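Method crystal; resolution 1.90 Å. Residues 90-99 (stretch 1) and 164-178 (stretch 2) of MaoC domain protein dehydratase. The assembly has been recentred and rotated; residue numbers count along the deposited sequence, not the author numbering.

Stretch 1 90-99: YAGGRFGAVV
Stretch 2 164-178: DLPDSVPVTDLTVPY

Two segments can pack closely without a clear direct hydrogen bond between them, using apolar contacts and shared water instead. In this MaoC domain protein dehydratase, strand 90-95 and the loop after it run alongside an irregular stretch, 164-178, in the same direction: Gly92 lies by Val169 (CA to CA 5.1 Å), Gly96 by Thr175 (5.9 Å) and Val98 by Pro177 (7.0 Å). The contact buries 482 Å², both sides summed.

Val169, buried and in the t rotamer, covers most. Its CB points toward the strand, and its branched apolar side chain packs against the glycine backbone: Val169 CG2 lies 3.4 Å from Gly93 O and 3.7 Å from Gly92 C. Gly92 adopts phi/psi 57/40, which favours glycine; a CB there would sit 3.2 Å from Pro166 CG. Water 1 accepts from Gly92 N (2.8 Å) and donates to Pro166 O (2.9 Å).

Arg94 is extended to CD (chi1 and chi2 t), then turns at chi3 p, with chi4 88°; Arg94 CD lies 3.5 Å from Asp173 O. Its length lets NH1 reach water 2, to which Thr175 (chi1 m) offers a hydroxyl. Water 2 accepts from Arg94 NH1 (2.8 Å) and Thr175 OG1 (2.5 Å) and donates to Phe95 O (3.0 Å) and Asp173 O (2.7 Å). Beyond, Val98 CG2 (chi1 t) meets Pro177 CB at 3.2 Å.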

# COMPACT_ATOMS: atom_id res chain seq x y z
N TYR A 90 -7.25 -28.13 1.56
CA TYR A 90 -7.14 -27.71 2.96
C TYR A 90 -8.19 -28.52 3.71
O TYR A 90 -9.17 -28.98 3.10
CB TYR A 90 -7.50 -26.21 3.13
CG TYR A 90 -6.78 -25.25 2.21
CD1 TYR A 90 -7.27 -24.98 0.94
CD2 TYR A 90 -5.62 -24.60 2.63
CE1 TYR A 90 -6.63 -24.09 0.09
CE2 TYR A 90 -4.96 -23.70 1.79
CZ TYR A 90 -5.48 -23.45 0.52
OH TYR A 90 -4.84 -22.57 -0.32
N ALA A 91 -7.99 -28.71 5.01
CA ALA A 91 -9.00 -29.33 5.86
C ALA A 91 -8.76 -28.92 7.29
O ALA A 91 -7.64 -28.55 7.66
CB ALA A 91 -8.95 -30.86 5.74
N GLY A 92 -9.83 -28.95 8.09
CA GLY A 92 -9.73 -28.74 9.53
C GLY A 92 -9.09 -27.41 9.88
O GLY A 92 -8.29 -27.33 10.82
N GLY A 93 -9.43 -26.37 9.12
CA GLY A 93 -8.91 -25.03 9.39
C GLY A 93 -9.72 -24.37 10.48
O GLY A 93 -10.78 -23.81 10.20
N ARG A 94 -9.23 -24.44 11.72
CA ARG A 94 -9.95 -23.92 12.89
C ARG A 94 -9.31 -22.61 13.37
O ARG A 94 -8.12 -22.61 13.73
CB ARG A 94 -9.93 -24.95 14.02
CG ARG A 94 -10.66 -24.52 15.29
CD ARG A 94 -10.43 -25.51 16.42
NE ARG A 94 -9.03 -25.57 16.81
CZ ARG A 94 -8.47 -24.78 17.73
NH1 ARG A 94 -9.21 -23.86 18.36
NH2 ARG A 94 -7.19 -24.91 18.03
N PHE A 95 -10.07 -21.51 13.37
CA PHE A 95 -9.59 -20.25 13.95
C PHE A 95 -9.72 -20.32 15.47
O PHE A 95 -10.71 -20.82 15.97
CB PHE A 95 -10.30 -19.03 13.34
CG PHE A 95 -9.88 -18.77 11.90
CD1 PHE A 95 -8.77 -17.97 11.62
CD2 PHE A 95 -10.55 -19.37 10.84
CE1 PHE A 95 -8.35 -17.77 10.30
CE2 PHE A 95 -10.15 -19.16 9.52
CZ PHE A 95 -9.04 -18.37 9.25
N GLY A 96 -8.70 -19.86 16.19
CA GLY A 96 -8.64 -20.02 17.64
C GLY A 96 -8.78 -18.66 18.31
O GLY A 96 -9.79 -17.99 18.13
N ALA A 97 -7.77 -18.23 19.06
CA ALA A 97 -7.82 -16.91 19.69
C ALA A 97 -7.87 -15.78 18.66
O ALA A 97 -7.28 -15.87 17.57
CB ALA A 97 -6.63 -16.72 20.63
N VAL A 98 -8.62 -14.74 18.99
CA VAL A 98 -8.68 -13.51 18.19
C VAL A 98 -7.28 -12.89 18.08
O VAL A 98 -6.49 -12.90 19.04
CB VAL A 98 -9.65 -12.50 18.83
CG1 VAL A 98 -9.71 -11.20 18.04
CG2 VAL A 98 -11.04 -13.10 18.92
N VAL A 99 -6.98 -12.36 16.90
CA VAL A 99 -5.74 -11.63 16.63
C VAL A 99 -6.04 -10.13 16.55
O VAL A 99 -6.97 -9.72 15.86
CB VAL A 99 -5.12 -12.12 15.29
CG1 VAL A 99 -3.79 -11.43 15.02
CG2 VAL A 99 -4.91 -13.63 15.34
N ASP A 164 -6.39 -39.41 7.73
CA ASP A 164 -7.83 -39.18 7.61
C ASP A 164 -8.03 -37.68 7.70
O ASP A 164 -7.42 -37.02 8.54
CB ASP A 164 -8.60 -39.88 8.73
CG ASP A 164 -8.41 -41.39 8.72
OD1 ASP A 164 -8.31 -41.99 7.62
OD2 ASP A 164 -8.37 -41.98 9.82
N LEU A 165 -8.87 -37.13 6.82
CA LEU A 165 -9.09 -35.69 6.75
C LEU A 165 -10.51 -35.38 7.18
O LEU A 165 -11.45 -36.01 6.71
CB LEU A 165 -8.85 -35.19 5.31
CG LEU A 165 -7.44 -35.37 4.74
CD1 LEU A 165 -7.45 -35.20 3.23
CD2 LEU A 165 -6.45 -34.40 5.39
N PRO A 166 -10.69 -34.43 8.12
CA PRO A 166 -12.05 -34.07 8.50
C PRO A 166 -12.78 -33.39 7.35
O PRO A 166 -12.17 -32.63 6.61
CB PRO A 166 -11.85 -33.09 9.66
CG PRO A 166 -10.48 -32.53 9.46
CD PRO A 166 -9.68 -33.66 8.87
N ASP A 167 -14.07 -33.67 7.18
CA ASP A 167 -14.85 -33.02 6.13
C ASP A 167 -15.08 -31.53 6.45
O ASP A 167 -15.18 -30.70 5.55
CB ASP A 167 -16.19 -33.72 5.96
CG ASP A 167 -17.07 -33.05 4.93
OD1 ASP A 167 -16.85 -33.24 3.71
OD2 ASP A 167 -18.00 -32.35 5.34
N SER A 168 -15.16 -31.21 7.74
CA SER A 168 -15.40 -29.84 8.17
C SER A 168 -14.90 -29.72 9.60
O SER A 168 -14.71 -30.73 10.28
CB SER A 168 -16.91 -29.50 8.13
OG SER A 168 -17.67 -30.40 8.94
N VAL A 169 -14.67 -28.49 10.05
CA VAL A 169 -14.44 -28.23 11.47
C VAL A 169 -15.79 -28.35 12.18
O VAL A 169 -16.73 -27.64 11.81
CB VAL A 169 -13.85 -26.82 11.70
CG1 VAL A 169 -13.72 -26.51 13.19
CG2 VAL A 169 -12.49 -26.67 10.99
N PRO A 170 -15.90 -29.25 13.19
CA PRO A 170 -17.19 -29.40 13.89
C PRO A 170 -17.64 -28.11 14.58
O PRO A 170 -16.81 -27.37 15.11
CB PRO A 170 -16.90 -30.47 14.95
CG PRO A 170 -15.70 -31.20 14.45
CD PRO A 170 -14.89 -30.21 13.67
N VAL A 171 -18.95 -27.87 14.56
CA VAL A 171 -19.52 -26.67 15.16
C VAL A 171 -19.14 -26.56 16.65
O VAL A 171 -19.01 -25.46 17.19
CB VAL A 171 -21.06 -26.61 14.91
CG1 VAL A 171 -21.82 -27.58 15.80
CG2 VAL A 171 -21.58 -25.20 15.10
N THR A 172 -18.91 -27.71 17.29
CA THR A 172 -18.50 -27.74 18.70
C THR A 172 -17.05 -27.30 18.88
O THR A 172 -16.64 -27.02 20.01
CB THR A 172 -18.71 -29.13 19.31
OG1 THR A 172 -18.14 -30.11 18.43
CG2 THR A 172 -20.20 -29.43 19.49
N ASP A 173 -16.28 -27.21 17.79
CA ASP A 173 -14.89 -26.73 17.84
C ASP A 173 -14.72 -25.24 17.51
O ASP A 173 -13.61 -24.71 17.61
CB ASP A 173 -13.99 -27.55 16.89
CG ASP A 173 -13.72 -28.96 17.38
OD1 ASP A 173 -14.04 -29.29 18.54
OD2 ASP A 173 -13.18 -29.76 16.60
N LEU A 174 -15.79 -24.58 17.08
CA LEU A 174 -15.69 -23.18 16.65
C LEU A 174 -15.51 -22.23 17.81
O LEU A 174 -16.20 -22.35 18.81
CB LEU A 174 -16.94 -22.77 15.87
CG LEU A 174 -17.29 -23.56 14.60
CD1 LEU A 174 -18.53 -22.98 13.94
CD2 LEU A 174 -16.14 -23.56 13.62
N THR A 175 -14.59 -21.29 17.68
CA THR A 175 -14.46 -20.18 18.63
C THR A 175 -15.46 -19.10 18.26
O THR A 175 -15.57 -18.72 17.10
CB THR A 175 -13.02 -19.62 18.63
OG1 THR A 175 -12.13 -20.64 19.10
CG2 THR A 175 -12.89 -18.41 19.54
N VAL A 176 -16.21 -18.62 19.26
CA VAL A 176 -17.21 -17.55 19.06
C VAL A 176 -16.83 -16.42 20.02
O VAL A 176 -17.37 -16.33 21.13
CB VAL A 176 -18.66 -18.05 19.33
CG1 VAL A 176 -19.68 -16.96 19.03
CG2 VAL A 176 -18.96 -19.29 18.51
N PRO A 177 -15.88 -15.56 19.60
CA PRO A 177 -15.15 -14.67 20.51
C PRO A 177 -15.85 -13.36 20.82
O PRO A 177 -15.33 -12.56 21.58
CB PRO A 177 -13.88 -14.36 19.72
CG PRO A 177 -14.30 -14.46 18.27
CD PRO A 177 -15.46 -15.41 18.19
N TYR A 178 -17.01 -13.14 20.23
CA TYR A 178 -17.77 -11.92 20.51
C TYR A 178 -19.23 -12.26 20.80
O TYR A 178 -19.65 -13.41 20.66
CB TYR A 178 -17.63 -10.92 19.37
CG TYR A 178 -17.82 -11.49 17.99
CD1 TYR A 178 -19.09 -11.66 17.46
CD2 TYR A 178 -16.72 -11.87 17.21
CE1 TYR A 178 -19.27 -12.18 16.18
CE2 TYR A 178 -16.89 -12.39 15.93
CZ TYR A 178 -18.17 -12.55 15.42
OH TYR A 178 -18.35 -13.06 14.15
O HOH W 1 -12.30 -29.78 6.95
O HOH W 2 -11.75 -22.84 17.89
O HOH W 3 -13.30 -21.29 15.11